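KmHsv2 (Kluyveromyces marxianus, PDB 3VU4) is a seven-bladed beta-propeller of the PROPPIN family, related to the autophagy protein Atg18, that probably binds phosphoinositides at membranes. Local coordinates at residues D30-L34 with Y45-P49; G217-V222 with R232-G237; D251-L255 with V266-D272; W313-L319 with T331-V335. Numbering follows the deposited sequence.

Contact 1: D30-L34 with Y45-P49; sequences DQSCL and YNVHP
In the first propeller blade, the entry to the second strand pairs antiparallel with the end of the third. Gln31 sits in the left-handed region (phi/psi 55/41), Ser32 follows near -108/-12, and the chain becomes extended at Cys33 and Leu34. Across from them Tyr45 and Asn46 are extended, Val47 takes helical values (-84/-34) and points its side chain toward 30-34, and a cis peptide precedes Pro49. Cys33 faces Asn46 as a non-hydrogen-bonded pair (CA to CA 4.4 Å), and Leu34 faces Tyr45 as a hydrogen-bonded pair (5.2 Å).

Three hydrogen bonds fix this register: Leu34 N donates to Tyr45 O (3.0 Å), Tyr45 N to Leu34 O (2.8 Å) and Val47 N to Ser32 O (2.9 Å). Within the turn, Ser32 OG (chi1 p) donates to Asp30 OD1 at 2.7 Å. CA-H...O contacts supplement them, with Cys33 CA 3.1 Å from Tyr45 O and Asn46 CA 3.4 Å from Ser32 O.

Among side chains, Val47 (chi1 m) brings CG1 to 4.0 Å from Leu34 CB. Tyr45 OH bonds to Met354 O, and Asn46 OD1 to Arg69.

All three hydrogen bonds across the contact thus join main-chain atoms, while the side chains add a single apolar pair, Leu34 with Val47, and polar links to other parts of the chain.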
loop_
_atom_site.group_PDB
_atom_site.type_symbol
_atom_site.label_atom_id
_atom_site.label_comp_id
_atom_site.label_asym_id
_atom_site.label_seq_id
_atom_site.Cartn_x
_atom_site.Cartn_y
_atom_site.Cartn_z
ATOM N N ASP A 30 4.920 0.216 8.669
ATOM C CA ASP A 30 6.268 -0.057 8.174
ATOM C C ASP A 30 6.381 -1.445 7.525
ATOM O O ASP A 30 7.483 -1.928 7.248
ATOM C CB ASP A 30 7.286 0.069 9.313
ATOM C CG ASP A 30 7.253 -1.113 10.264
ATOM O OD1 ASP A 30 6.145 -1.504 10.692
ATOM O OD2 ASP A 30 8.334 -1.648 10.592
ATOM N N GLN A 31 5.236 -2.076 7.279
ATOM C CA GLN A 31 5.179 -3.402 6.661
ATOM C C GLN A 31 5.975 -4.490 7.359
ATOM O O GLN A 31 6.617 -5.304 6.701
ATOM C CB GLN A 31 5.642 -3.354 5.209
ATOM C CG GLN A 31 4.630 -2.819 4.248
ATOM C CD GLN A 31 4.717 -1.335 4.096
ATOM O OE1 GLN A 31 3.973 -0.740 3.317
ATOM N NE2 GLN A 31 5.635 -0.718 4.830
ATOM N N SER A 32 5.946 -4.512 8.683
ATOM C CA SER A 32 6.662 -5.544 9.411
ATOM C C SER A 32 5.618 -6.492 9.991
ATOM O O SER A 32 5.934 -7.590 10.452
ATOM C CB SER A 32 7.518 -4.921 10.517
ATOM O OG SER A 32 6.749 -4.085 11.365
ATOM N N CYS A 33 4.363 -6.052 9.944
ATOM C CA CYS A 33 3.242 -6.838 10.450
ATOM C C CYS A 33 2.034 -6.755 9.534
ATOM O O CYS A 33 1.867 -5.794 8.775
ATOM C CB CYS A 33 2.813 -6.351 11.836
ATOM S SG CYS A 33 4.010 -6.618 13.141
ATOM N N LEU A 34 1.186 -7.774 9.632
ATOM C CA LEU A 34 -0.046 -7.855 8.861
ATOM C C LEU A 34 -1.160 -8.169 9.840
ATOM O O LEU A 34 -1.008 -9.042 10.691
ATOM C CB LEU A 34 0.027 -8.981 7.824
ATOM C CG LEU A 34 -1.292 -9.350 7.128
ATOM C CD1 LEU A 34 -1.652 -8.299 6.078
ATOM C CD2 LEU A 34 -1.147 -10.712 6.478
ATOM N N TYR A 45 0.203 -10.937 12.364
ATOM C CA TYR A 45 1.413 -11.698 12.087
ATOM C C TYR A 45 2.600 -10.796 11.814
ATOM O O TYR A 45 2.456 -9.596 11.577
ATOM C CB TYR A 45 1.238 -12.583 10.847
ATOM C CG TYR A 45 -0.019 -13.418 10.810
ATOM C CD1 TYR A 45 -1.270 -12.833 10.557
ATOM C CD2 TYR A 45 0.038 -14.799 11.020
ATOM C CE1 TYR A 45 -2.429 -13.606 10.514
ATOM C CE2 TYR A 45 -1.111 -15.580 10.981
ATOM C CZ TYR A 45 -2.339 -14.981 10.727
ATOM O OH TYR A 45 -3.466 -15.764 10.670
ATOM N N ASN A 46 3.780 -11.394 11.855
ATOM C CA ASN A 46 4.999 -10.691 11.524
ATOM C C ASN A 46 5.133 -11.098 10.067
ATOM O O ASN A 46 4.864 -12.254 9.737
ATOM C CB ASN A 46 6.168 -11.249 12.315
ATOM C CG ASN A 46 6.822 -10.210 13.167
ATOM O OD1 ASN A 46 6.210 -9.693 14.100
ATOM N ND2 ASN A 46 8.069 -9.876 12.847
ATOM N N VAL A 47 5.515 -10.180 9.187
ATOM C CA VAL A 47 5.641 -10.547 7.780
ATOM C C VAL A 47 6.987 -11.191 7.458
ATOM O O VAL A 47 7.064 -12.077 6.606
ATOM C CB VAL A 47 5.405 -9.340 6.851
ATOM C CG1 VAL A 47 3.985 -8.833 7.025
ATOM C CG2 VAL A 47 6.386 -8.246 7.157
ATOM N N HIS A 48 8.050 -10.762 8.129
ATOM C CA HIS A 48 9.346 -11.372 7.877
ATOM C C HIS A 48 10.282 -11.427 9.079
ATOM O O HIS A 48 10.812 -10.408 9.521
ATOM C CB HIS A 48 10.071 -10.684 6.724
ATOM C CG HIS A 48 11.257 -11.460 6.236
ATOM N ND1 HIS A 48 11.132 -12.661 5.566
ATOM C CD2 HIS A 48 12.586 -11.246 6.384
ATOM C CE1 HIS A 48 12.334 -13.155 5.324
ATOM N NE2 HIS A 48 13.234 -12.317 5.811
ATOM N N PRO A 49 10.522 -12.636 9.601
ATOM C CA PRO A 49 9.938 -13.876 9.078
ATOM C C PRO A 49 8.466 -13.965 9.419
ATOM O O PRO A 49 8.014 -13.384 10.403
ATOM C CB PRO A 49 10.740 -14.966 9.786
ATOM C CG PRO A 49 12.045 -14.293 10.081
ATOM C CD PRO A 49 11.592 -12.940 10.562
#

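Contact 2: G217-V222 with R232-G237; sequences GTIIRV and REFRRG. With SO4 (sulfate ion), chain E.
One guanidinium serves two anions: Arg221 NE makes a salt bridge to Glu233 OE2 (2.7 Å), and Arg221 NH1 donates to O1 of a bound sulfate (3.1 Å). The sulfate, also held by His194, Thr195, Asn196 and Ser214, is consistent with a phosphate-binding pocket. Both side chains, extended (Arg221 m, t, t; Glu233 t, t), stand on one face of antiparallel strands whose short-segment axes approach to 4.7 Å at 165°. Ile219-Arg235 and Arg221-Glu233 are non-hydrogen-bonded pairs; Ile220-Phe234 and Val222-Arg232 are hydrogen-bonded, with Ile220 N to Phe234 O 3.0 Å, Phe234 N to Ile220 O 2.9 Å, Val222 N to Arg232 O 2.9 Å and Arg232 N to Val222 O 3.2 Å. Beyond them, Arg236 N hydrogen-bonds to Thr218 O (2.8 Å). Phe234 to Gly237 spell the FRRG signature of PROPPINs, whose arginines are linked to phosphoinositide binding. Arg236 salt-bridges Asp239, whereas Arg235 approaches a second sulfate. On the other face, Ile220, Val222 and Phe234 pack against strands 243-248 and 254-259 and Phe267 of the next blade.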
loop_
_atom_site.group_PDB
_atom_site.type_symbol
_atom_site.label_atom_id
_atom_site.label_comp_id
_atom_site.label_asym_id
_atom_site.label_seq_id
_atom_site.Cartn_x
_atom_site.Cartn_y
_atom_site.Cartn_z
ATOM N N GLY A 217 -5.184 2.252 -17.327
ATOM C CA GLY A 217 -4.213 3.195 -17.855
ATOM C C GLY A 217 -2.901 2.547 -18.263
ATOM O O GLY A 217 -2.356 1.667 -17.586
ATOM N N THR A 218 -2.382 3.010 -19.385
ATOM C CA THR A 218 -1.127 2.519 -19.921
ATOM C C THR A 218 0.072 3.178 -19.221
ATOM O O THR A 218 1.214 2.755 -19.387
ATOM C CB THR A 218 -1.088 2.817 -21.426
ATOM O OG1 THR A 218 0.261 3.079 -21.844
ATOM C CG2 THR A 218 -1.959 4.039 -21.720
ATOM N N ILE A 219 -0.208 4.185 -18.403
ATOM C CA ILE A 219 0.838 4.939 -17.737
ATOM C C ILE A 219 0.797 5.023 -16.226
ATOM O O ILE A 219 -0.265 5.198 -15.632
ATOM C CB ILE A 219 0.838 6.384 -18.267
ATOM C CG1 ILE A 219 0.999 6.392 -19.786
ATOM C CG2 ILE A 219 1.947 7.180 -17.637
ATOM C CD1 ILE A 219 0.808 7.776 -20.421
ATOM N N ILE A 220 1.973 4.871 -15.620
ATOM C CA ILE A 220 2.144 4.997 -14.181
ATOM C C ILE A 220 3.066 6.225 -14.009
ATOM O O ILE A 220 4.057 6.372 -14.735
ATOM C CB ILE A 220 2.811 3.751 -13.569
ATOM C CG1 ILE A 220 1.876 2.545 -13.688
ATOM C CG2 ILE A 220 3.141 4.002 -12.101
ATOM C CD1 ILE A 220 2.453 1.247 -13.148
ATOM N N ARG A 221 2.729 7.120 -13.082
ATOM C CA ARG A 221 3.527 8.324 -12.870
ATOM C C ARG A 221 4.035 8.492 -11.452
ATOM O O ARG A 221 3.402 8.052 -10.487
ATOM C CB ARG A 221 2.733 9.577 -13.252
ATOM C CG ARG A 221 2.284 9.599 -14.697
ATOM C CD ARG A 221 1.748 10.962 -15.120
ATOM N NE ARG A 221 1.574 11.016 -16.569
ATOM C CZ ARG A 221 0.406 10.898 -17.201
ATOM N NH1 ARG A 221 -0.725 10.732 -16.520
ATOM N NH2 ARG A 221 0.373 10.901 -18.527
ATOM N N VAL A 222 5.193 9.137 -11.330
ATOM C CA VAL A 222 5.776 9.383 -10.028
ATOM C C VAL A 222 6.068 10.863 -9.902
ATOM O O VAL A 222 6.721 11.440 -10.776
ATOM C CB VAL A 222 7.083 8.605 -9.837
ATOM C CG1 VAL A 222 7.571 8.786 -8.413
ATOM C CG2 VAL A 222 6.874 7.136 -10.146
ATOM N N ARG A 232 9.103 10.616 -12.771
ATOM C CA ARG A 232 9.202 9.398 -13.576
ATOM C C ARG A 232 7.884 9.038 -14.254
ATOM O O ARG A 232 6.798 9.396 -13.784
ATOM C CB ARG A 232 9.612 8.216 -12.703
ATOM C CG ARG A 232 10.942 8.356 -12.030
ATOM C CD ARG A 232 12.067 7.912 -12.934
ATOM N NE ARG A 232 13.347 8.055 -12.252
ATOM C CZ ARG A 232 14.273 8.946 -12.586
ATOM N NH1 ARG A 232 14.060 9.772 -13.601
ATOM N NH2 ARG A 232 15.401 9.010 -11.905
ATOM N N GLU A 233 7.992 8.316 -15.360
ATOM C CA GLU A 233 6.819 7.864 -16.077
ATOM C C GLU A 233 7.153 6.491 -16.662
ATOM O O GLU A 233 8.215 6.301 -17.259
ATOM C CB GLU A 233 6.410 8.851 -17.184
ATOM C CG GLU A 233 4.920 8.776 -17.495
ATOM C CD GLU A 233 4.426 9.809 -18.509
ATOM O OE1 GLU A 233 4.610 9.600 -19.726
ATOM O OE2 GLU A 233 3.846 10.832 -18.087
ATOM N N PHE A 234 6.253 5.532 -16.449
ATOM C CA PHE A 234 6.438 4.179 -16.953
ATOM C C PHE A 234 5.248 3.765 -17.810
ATOM O O PHE A 234 4.119 4.166 -17.550
ATOM C CB PHE A 234 6.580 3.208 -15.786
ATOM C CG PHE A 234 7.658 3.578 -14.820
ATOM C CD1 PHE A 234 8.995 3.422 -15.157
ATOM C CD2 PHE A 234 7.336 4.077 -13.562
ATOM C CE1 PHE A 234 10.003 3.756 -14.253
ATOM C CE2 PHE A 234 8.335 4.415 -12.649
ATOM C CZ PHE A 234 9.672 4.251 -12.998
ATOM N N ARG A 235 5.502 2.961 -18.833
ATOM C CA ARG A 235 4.440 2.487 -19.710
ATOM C C ARG A 235 4.218 1.034 -19.351
ATOM O O ARG A 235 5.171 0.276 -19.226
ATOM C CB ARG A 235 4.873 2.594 -21.166
ATOM C CG ARG A 235 5.475 3.942 -21.505
ATOM C CD ARG A 235 4.425 4.926 -21.945
ATOM N NE ARG A 235 4.283 4.900 -23.396
ATOM C CZ ARG A 235 3.369 5.589 -24.071
ATOM N NH1 ARG A 235 2.504 6.363 -23.423
ATOM N NH2 ARG A 235 3.329 5.508 -25.396
ATOM N N ARG A 236 2.966 0.643 -19.164
ATOM C CA ARG A 236 2.676 -0.735 -18.814
ATOM C C ARG A 236 2.676 -1.560 -20.085
ATOM O O ARG A 236 2.899 -2.773 -20.067
ATOM C CB ARG A 236 1.329 -0.808 -18.095
ATOM C CG ARG A 236 1.417 -0.320 -16.656
ATOM C CD ARG A 236 0.076 0.072 -16.043
ATOM N NE ARG A 236 -0.959 -0.967 -16.056
ATOM C CZ ARG A 236 -0.748 -2.279 -15.973
ATOM N NH1 ARG A 236 0.484 -2.779 -15.882
ATOM N NH2 ARG A 236 -1.788 -3.095 -15.952
ATOM N N GLY A 237 2.451 -0.880 -21.199
ATOM C CA GLY A 237 2.434 -1.557 -22.479
ATOM C C GLY A 237 1.603 -2.832 -22.531
ATOM O O GLY A 237 0.368 -2.791 -22.498
HETATM S S SO4 E . -4.105 9.075 -18.310
HETATM O O1 SO4 E . -3.480 10.348 -17.904
HETATM O O2 SO4 E . -3.211 7.965 -17.933
HETATM O O3 SO4 E . -5.402 8.896 -17.630
HETATM O O4 SO4 E . -4.333 9.097 -19.767
#

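Contact 3: D251-L255 with V266-D272; sequences DGSKL and VFEIFND
This is a buried antiparallel contact between the second and third strands of the sixth blade, extended past the strand ends by the two turns that flank them. Lys254 pairs with Glu268 as a non-hydrogen-bonded pair (CA to CA 4.6 Å), and Leu255 with Phe267 as a hydrogen-bonded pair (5.0 Å): Leu255 N to Phe267 O is 2.8 Å and Phe267 N to Leu255 O 2.7 Å. Beyond the pairing, Ser253 O accepts from Ile269 N at 2.8 Å and weakly from Phe270 N at 3.5 Å, because Ile269 takes a helical conformation (-82/-43). Ser253 (chi1 t) returns a bond from OG to Phe270 O (2.8 Å).

Phe270 (chi1 p) folds its ring over the turn, and Ser253 CA makes a CH-pi contact, 3.9 Å from the ring centroid. Leu255 CB meets Ile269 CD1 at 3.7 Å, on the side facing Trp248. Lys254 NZ donates to Ser253 OG (3.1 Å) and forms a long salt bridge with Asp272 OD2 (3.7 Å). Glu268 instead bonds to Gln290.

The incoming turn is held by Asp251 OD1 (chi1 p), which accepts from Ser253 N at 2.8 Å, while Gly252 takes positive phi (80/10). An Asx turn at an Asp-Gly step, leading from the first strand of a blade into the second, is a familiar feature of WD40-like propellers.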
loop_
_atom_site.group_PDB
_atom_site.type_symbol
_atom_site.label_atom_id
_atom_site.label_comp_id
_atom_site.label_asym_id
_atom_site.label_seq_id
_atom_site.Cartn_x
_atom_site.Cartn_y
_atom_site.Cartn_z
ATOM N N ASP A 251 13.930 1.317 0.054
ATOM C CA ASP A 251 14.786 2.484 -0.192
ATOM C C ASP A 251 14.185 3.432 -1.244
ATOM O O ASP A 251 14.796 4.446 -1.600
ATOM C CB ASP A 251 16.182 2.043 -0.642
ATOM C CG ASP A 251 16.152 1.232 -1.925
ATOM O OD1 ASP A 251 15.086 1.157 -2.582
ATOM O OD2 ASP A 251 17.202 0.668 -2.282
ATOM N N GLY A 252 12.996 3.095 -1.740
ATOM C CA GLY A 252 12.331 3.926 -2.732
ATOM C C GLY A 252 12.844 3.750 -4.151
ATOM O O GLY A 252 12.494 4.519 -5.050
ATOM N N SER A 253 13.669 2.730 -4.350
ATOM C CA SER A 253 14.268 2.431 -5.651
ATOM C C SER A 253 13.370 1.736 -6.681
ATOM O O SER A 253 13.420 2.045 -7.866
ATOM C CB SER A 253 15.519 1.572 -5.449
ATOM O OG SER A 253 15.913 0.972 -6.676
ATOM N N LYS A 254 12.576 0.768 -6.244
ATOM C CA LYS A 254 11.713 0.050 -7.167
ATOM C C LYS A 254 10.249 0.108 -6.797
ATOM O O LYS A 254 9.877 0.263 -5.636
ATOM C CB LYS A 254 12.162 -1.402 -7.283
ATOM C CG LYS A 254 13.496 -1.535 -7.967
ATOM C CD LYS A 254 14.066 -2.917 -7.818
ATOM C CE LYS A 254 15.541 -2.923 -8.210
ATOM N NZ LYS A 254 16.340 -2.001 -7.339
ATOM N N LEU A 255 9.422 -0.013 -7.819
ATOM C CA LEU A 255 7.985 0.019 -7.646
ATOM C C LEU A 255 7.428 -1.307 -8.178
ATOM O O LEU A 255 7.709 -1.685 -9.319
ATOM C CB LEU A 255 7.426 1.194 -8.438
ATOM C CG LEU A 255 5.988 1.632 -8.251
ATOM C CD1 LEU A 255 5.734 1.939 -6.793
ATOM C CD2 LEU A 255 5.749 2.851 -9.110
ATOM N N VAL A 266 7.966 -4.924 -12.009
ATOM C CA VAL A 266 8.806 -4.056 -11.205
ATOM C C VAL A 266 9.325 -2.931 -12.079
ATOM O O VAL A 266 9.844 -3.177 -13.166
ATOM C CB VAL A 266 10.002 -4.815 -10.614
ATOM C CG1 VAL A 266 10.951 -3.834 -9.937
ATOM C CG2 VAL A 266 9.511 -5.864 -9.620
ATOM N N PHE A 267 9.150 -1.699 -11.611
ATOM C CA PHE A 267 9.623 -0.518 -12.331
ATOM C C PHE A 267 10.748 0.098 -11.505
ATOM O O PHE A 267 10.738 0.035 -10.267
ATOM C CB PHE A 267 8.483 0.483 -12.524
ATOM C CG PHE A 267 7.382 -0.031 -13.393
ATOM C CD1 PHE A 267 7.472 0.061 -14.771
ATOM C CD2 PHE A 267 6.262 -0.644 -12.832
ATOM C CE1 PHE A 267 6.455 -0.451 -15.591
ATOM C CE2 PHE A 267 5.253 -1.154 -13.635
ATOM C CZ PHE A 267 5.346 -1.059 -15.017
ATOM N N GLU A 268 11.716 0.696 -12.181
ATOM C CA GLU A 268 12.853 1.277 -11.482
ATOM C C GLU A 268 12.854 2.801 -11.430
ATOM O O GLU A 268 12.904 3.457 -12.472
ATOM C CB GLU A 268 14.143 0.766 -12.135
ATOM C CG GLU A 268 15.431 1.428 -11.650
ATOM C CD GLU A 268 16.659 0.858 -12.344
ATOM O OE1 GLU A 268 17.138 -0.219 -11.927
ATOM O OE2 GLU A 268 17.133 1.477 -13.321
ATOM N N ILE A 269 12.797 3.358 -10.219
ATOM C CA ILE A 269 12.832 4.813 -10.035
ATOM C C ILE A 269 14.293 5.309 -10.092
ATOM O O ILE A 269 14.599 6.336 -10.709
ATOM C CB ILE A 269 12.167 5.230 -8.698
ATOM C CG1 ILE A 269 10.639 5.227 -8.854
ATOM C CG2 ILE A 269 12.639 6.616 -8.275
ATOM C CD1 ILE A 269 10.016 3.849 -8.973
ATOM N N PHE A 270 15.191 4.585 -9.439
ATOM C CA PHE A 270 16.609 4.925 -9.490
ATOM C C PHE A 270 17.401 3.647 -9.261
ATOM O O PHE A 270 16.934 2.748 -8.555
ATOM C CB PHE A 270 16.966 6.022 -8.468
ATOM C CG PHE A 270 16.976 5.574 -7.029
ATOM C CD1 PHE A 270 18.053 4.856 -6.512
ATOM C CD2 PHE A 270 15.934 5.935 -6.166
ATOM C CE1 PHE A 270 18.106 4.505 -5.158
ATOM C CE2 PHE A 270 15.975 5.592 -4.812
ATOM C CZ PHE A 270 17.067 4.873 -4.309
ATOM N N ASN A 271 18.577 3.545 -9.880
ATOM C CA ASN A 271 19.377 2.343 -9.730
ATOM C C ASN A 271 19.917 2.189 -8.312
ATOM O O ASN A 271 20.569 3.070 -7.765
ATOM C CB ASN A 271 20.508 2.294 -10.742
ATOM C CG ASN A 271 21.160 0.936 -10.787
ATOM O OD1 ASN A 271 21.747 0.498 -9.801
ATOM N ND2 ASN A 271 21.044 0.247 -11.923
ATOM N N ASP A 272 19.612 1.026 -7.752
ATOM C CA ASP A 272 19.918 0.615 -6.390
ATOM C C ASP A 272 21.294 0.006 -6.121
ATOM O O ASP A 272 21.865 0.184 -5.056
ATOM C CB ASP A 272 18.856 -0.411 -5.985
ATOM C CG ASP A 272 18.309 -0.153 -4.638
ATOM O OD1 ASP A 272 18.507 0.975 -4.153
ATOM O OD2 ASP A 272 17.677 -1.056 -4.062
HETATM O O HOH W 1 14.728 -1.569 -4.476
#

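Contact 4: W313-L319 with T331-V335; sequences WISESSL and TFKVV
Side-chain conformations shape much of the fit of 313-319 against strand 331-335. Ser317, chi1 p, turns toward the strand and receives a hydrogen bond at OG from Lys333 NZ (3.0 Å); the lysine has chi1 near -131°, between wells, and chi2 m. Ser318, chi1 m, sets OG 3.2 Å from Lys333 CG. On the opposite face Leu319 (p, p) brings CD1 to 4.3 Å from Phe332 CD1, the phenylalanine being m with chi2 79°. Val334 (t) places CG2 3.9 Å from CH2 of Trp313, whose indole swings toward the strand (chi1 m, chi2 79°) although its CA-to-CB bond points away; Trp313 NE1 is bonded to Lys247 O.

In the seventh blade, the end of the first strand, the turn after it and the start of the second strand here meet the third; an ST motif and ST turn stabilise the turn: Ser315 OG (chi1 p) accepts from Ser317 N (2.9 Å) and Ser318 N (2.8 Å). Ile314 N bonds to Ser318 O (2.8 Å).

Ser318-Lys333 is an antiparallel non-hydrogen-bonded pair (CA to CA 4.4 Å) and Leu319-Phe332 a hydrogen-bonded one (5.3 Å). Leu319 N to Phe332 O is 3.0 Å, Phe332 N to Leu319 O 2.7 Å, and Val334 N to Ser317 O 2.7 Å. Strand 342-352 lines the other edge of 331-335.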
loop_
_atom_site.group_PDB
_atom_site.type_symbol
_atom_site.label_atom_id
_atom_site.label_comp_id
_atom_site.label_asym_id
_atom_site.label_seq_id
_atom_site.Cartn_x
_atom_site.Cartn_y
_atom_site.Cartn_z
ATOM N N TRP A 313 6.944 -4.659 0.190
ATOM C CA TRP A 313 8.371 -4.940 0.123
ATOM C C TRP A 313 8.827 -5.103 1.558
ATOM O O TRP A 313 8.333 -4.421 2.453
ATOM C CB TRP A 313 9.132 -3.797 -0.542
ATOM C CG TRP A 313 8.854 -3.659 -2.007
ATOM C CD1 TRP A 313 7.764 -3.073 -2.587
ATOM C CD2 TRP A 313 9.698 -4.087 -3.082
ATOM N NE1 TRP A 313 7.883 -3.101 -3.955
ATOM C CE2 TRP A 313 9.059 -3.718 -4.286
ATOM C CE3 TRP A 313 10.934 -4.740 -3.145
ATOM C CZ2 TRP A 313 9.618 -3.982 -5.541
ATOM C CZ3 TRP A 313 11.491 -5.001 -4.392
ATOM C CH2 TRP A 313 10.831 -4.622 -5.574
ATOM N N ILE A 314 9.743 -6.030 1.788
ATOM C CA ILE A 314 10.245 -6.265 3.131
ATOM C C ILE A 314 11.732 -5.957 3.161
ATOM O O ILE A 314 12.393 -6.136 4.178
ATOM C CB ILE A 314 10.007 -7.728 3.576
ATOM C CG1 ILE A 314 10.702 -8.698 2.622
ATOM C CG2 ILE A 314 8.524 -8.010 3.615
ATOM C CD1 ILE A 314 10.701 -10.137 3.112
ATOM N N SER A 315 12.245 -5.494 2.026
ATOM C CA SER A 315 13.649 -5.146 1.889
ATOM C C SER A 315 13.807 -4.433 0.562
ATOM O O SER A 315 12.822 -4.085 -0.085
ATOM C CB SER A 315 14.516 -6.393 1.892
ATOM O OG SER A 315 14.629 -6.926 0.589
ATOM N N GLU A 316 15.048 -4.224 0.147
ATOM C CA GLU A 316 15.299 -3.539 -1.108
ATOM C C GLU A 316 15.139 -4.480 -2.286
ATOM O O GLU A 316 14.939 -4.034 -3.419
ATOM C CB GLU A 316 16.703 -2.933 -1.101
ATOM C CG GLU A 316 16.861 -1.833 -0.067
ATOM C CD GLU A 316 18.241 -1.199 -0.055
ATOM O OE1 GLU A 316 18.439 -0.241 0.727
ATOM O OE2 GLU A 316 19.128 -1.651 -0.819
ATOM N N SER A 317 15.208 -5.780 -2.014
ATOM C CA SER A 317 15.087 -6.771 -3.075
ATOM C C SER A 317 13.980 -7.819 -2.881
ATOM O O SER A 317 13.674 -8.567 -3.810
ATOM C CB SER A 317 16.424 -7.488 -3.256
ATOM O OG SER A 317 16.757 -8.213 -2.085
ATOM N N SER A 318 13.391 -7.886 -1.689
ATOM C CA SER A 318 12.331 -8.864 -1.433
ATOM C C SER A 318 10.984 -8.246 -1.091
ATOM O O SER A 318 10.916 -7.174 -0.492
ATOM C CB SER A 318 12.734 -9.813 -0.302
ATOM O OG SER A 318 13.778 -10.662 -0.733
ATOM N N LEU A 319 9.914 -8.936 -1.479
ATOM C CA LEU A 319 8.570 -8.476 -1.190
ATOM C C LEU A 319 7.651 -9.672 -0.965
ATOM O O LEU A 319 7.950 -10.793 -1.385
ATOM C CB LEU A 319 8.052 -7.600 -2.334
ATOM C CG LEU A 319 7.875 -8.235 -3.709
ATOM C CD1 LEU A 319 6.495 -8.835 -3.794
ATOM C CD2 LEU A 319 8.050 -7.184 -4.802
ATOM N N THR A 331 6.873 -15.115 -0.458
ATOM C CA THR A 331 7.995 -14.191 -0.409
ATOM C C THR A 331 8.781 -14.267 -1.712
ATOM O O THR A 331 9.254 -15.338 -2.098
ATOM C CB THR A 331 8.909 -14.535 0.772
ATOM O OG1 THR A 331 8.159 -14.425 1.986
ATOM C CG2 THR A 331 10.097 -13.595 0.835
ATOM N N PHE A 332 8.914 -13.133 -2.394
ATOM C CA PHE A 332 9.637 -13.095 -3.662
ATOM C C PHE A 332 10.926 -12.282 -3.576
ATOM O O PHE A 332 11.055 -11.374 -2.757
ATOM C CB PHE A 332 8.746 -12.519 -4.772
ATOM C CG PHE A 332 7.474 -13.294 -5.002
ATOM C CD1 PHE A 332 6.376 -13.135 -4.153
ATOM C CD2 PHE A 332 7.377 -14.200 -6.056
ATOM C CE1 PHE A 332 5.195 -13.869 -4.352
ATOM C CE2 PHE A 332 6.203 -14.941 -6.264
ATOM C CZ PHE A 332 5.108 -14.773 -5.407
ATOM N N LYS A 333 11.876 -12.609 -4.437
ATOM C CA LYS A 333 13.155 -11.915 -4.465
ATOM C C LYS A 333 13.388 -11.382 -5.880
ATOM O O LYS A 333 13.152 -12.085 -6.870
ATOM C CB LYS A 333 14.268 -12.891 -4.077
ATOM C CG LYS A 333 15.256 -12.403 -3.017
ATOM C CD LYS A 333 16.342 -11.521 -3.601
ATOM C CE LYS A 333 17.628 -11.599 -2.769
ATOM N NZ LYS A 333 17.493 -11.065 -1.382
ATOM N N VAL A 334 13.818 -10.128 -5.973
ATOM C CA VAL A 334 14.108 -9.511 -7.264
ATOM C C VAL A 334 15.629 -9.521 -7.370
ATOM O O VAL A 334 16.323 -8.958 -6.526
ATOM C CB VAL A 334 13.573 -8.067 -7.333
ATOM C CG1 VAL A 334 13.831 -7.486 -8.704
ATOM C CG2 VAL A 334 12.086 -8.053 -7.034
ATOM N N VAL A 335 16.141 -10.166 -8.409
ATOM C CA VAL A 335 17.578 -10.299 -8.587
ATOM C C VAL A 335 18.067 -10.017 -10.000
ATOM O O VAL A 335 17.410 -10.383 -10.978
ATOM C CB VAL A 335 18.006 -11.733 -8.221
ATOM C CG1 VAL A 335 19.512 -11.894 -8.363
ATOM C CG2 VAL A 335 17.536 -12.062 -6.814
#

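Overall arrangement
From the N terminus, contact 1 closes the hairpin between the second and third strands of the first blade. The chain then passes through three blades before contact 2 closes the outer hairpin of the fifth; contacts 3 and 4 follow in the sixth and seventh, again between second and third strands. All four are in series: none nests or crosses. In space they follow the ring. Contact 2 touches contact 3 through Arg232 NE and Ile269 O and through Phe234 against Phe267; contact 3 meets contact 4 where Lys254 packs on Trp313. Contact 4 touches contact 1 through Ile314 and His48, so the last blade packs against the first, closing the propeller.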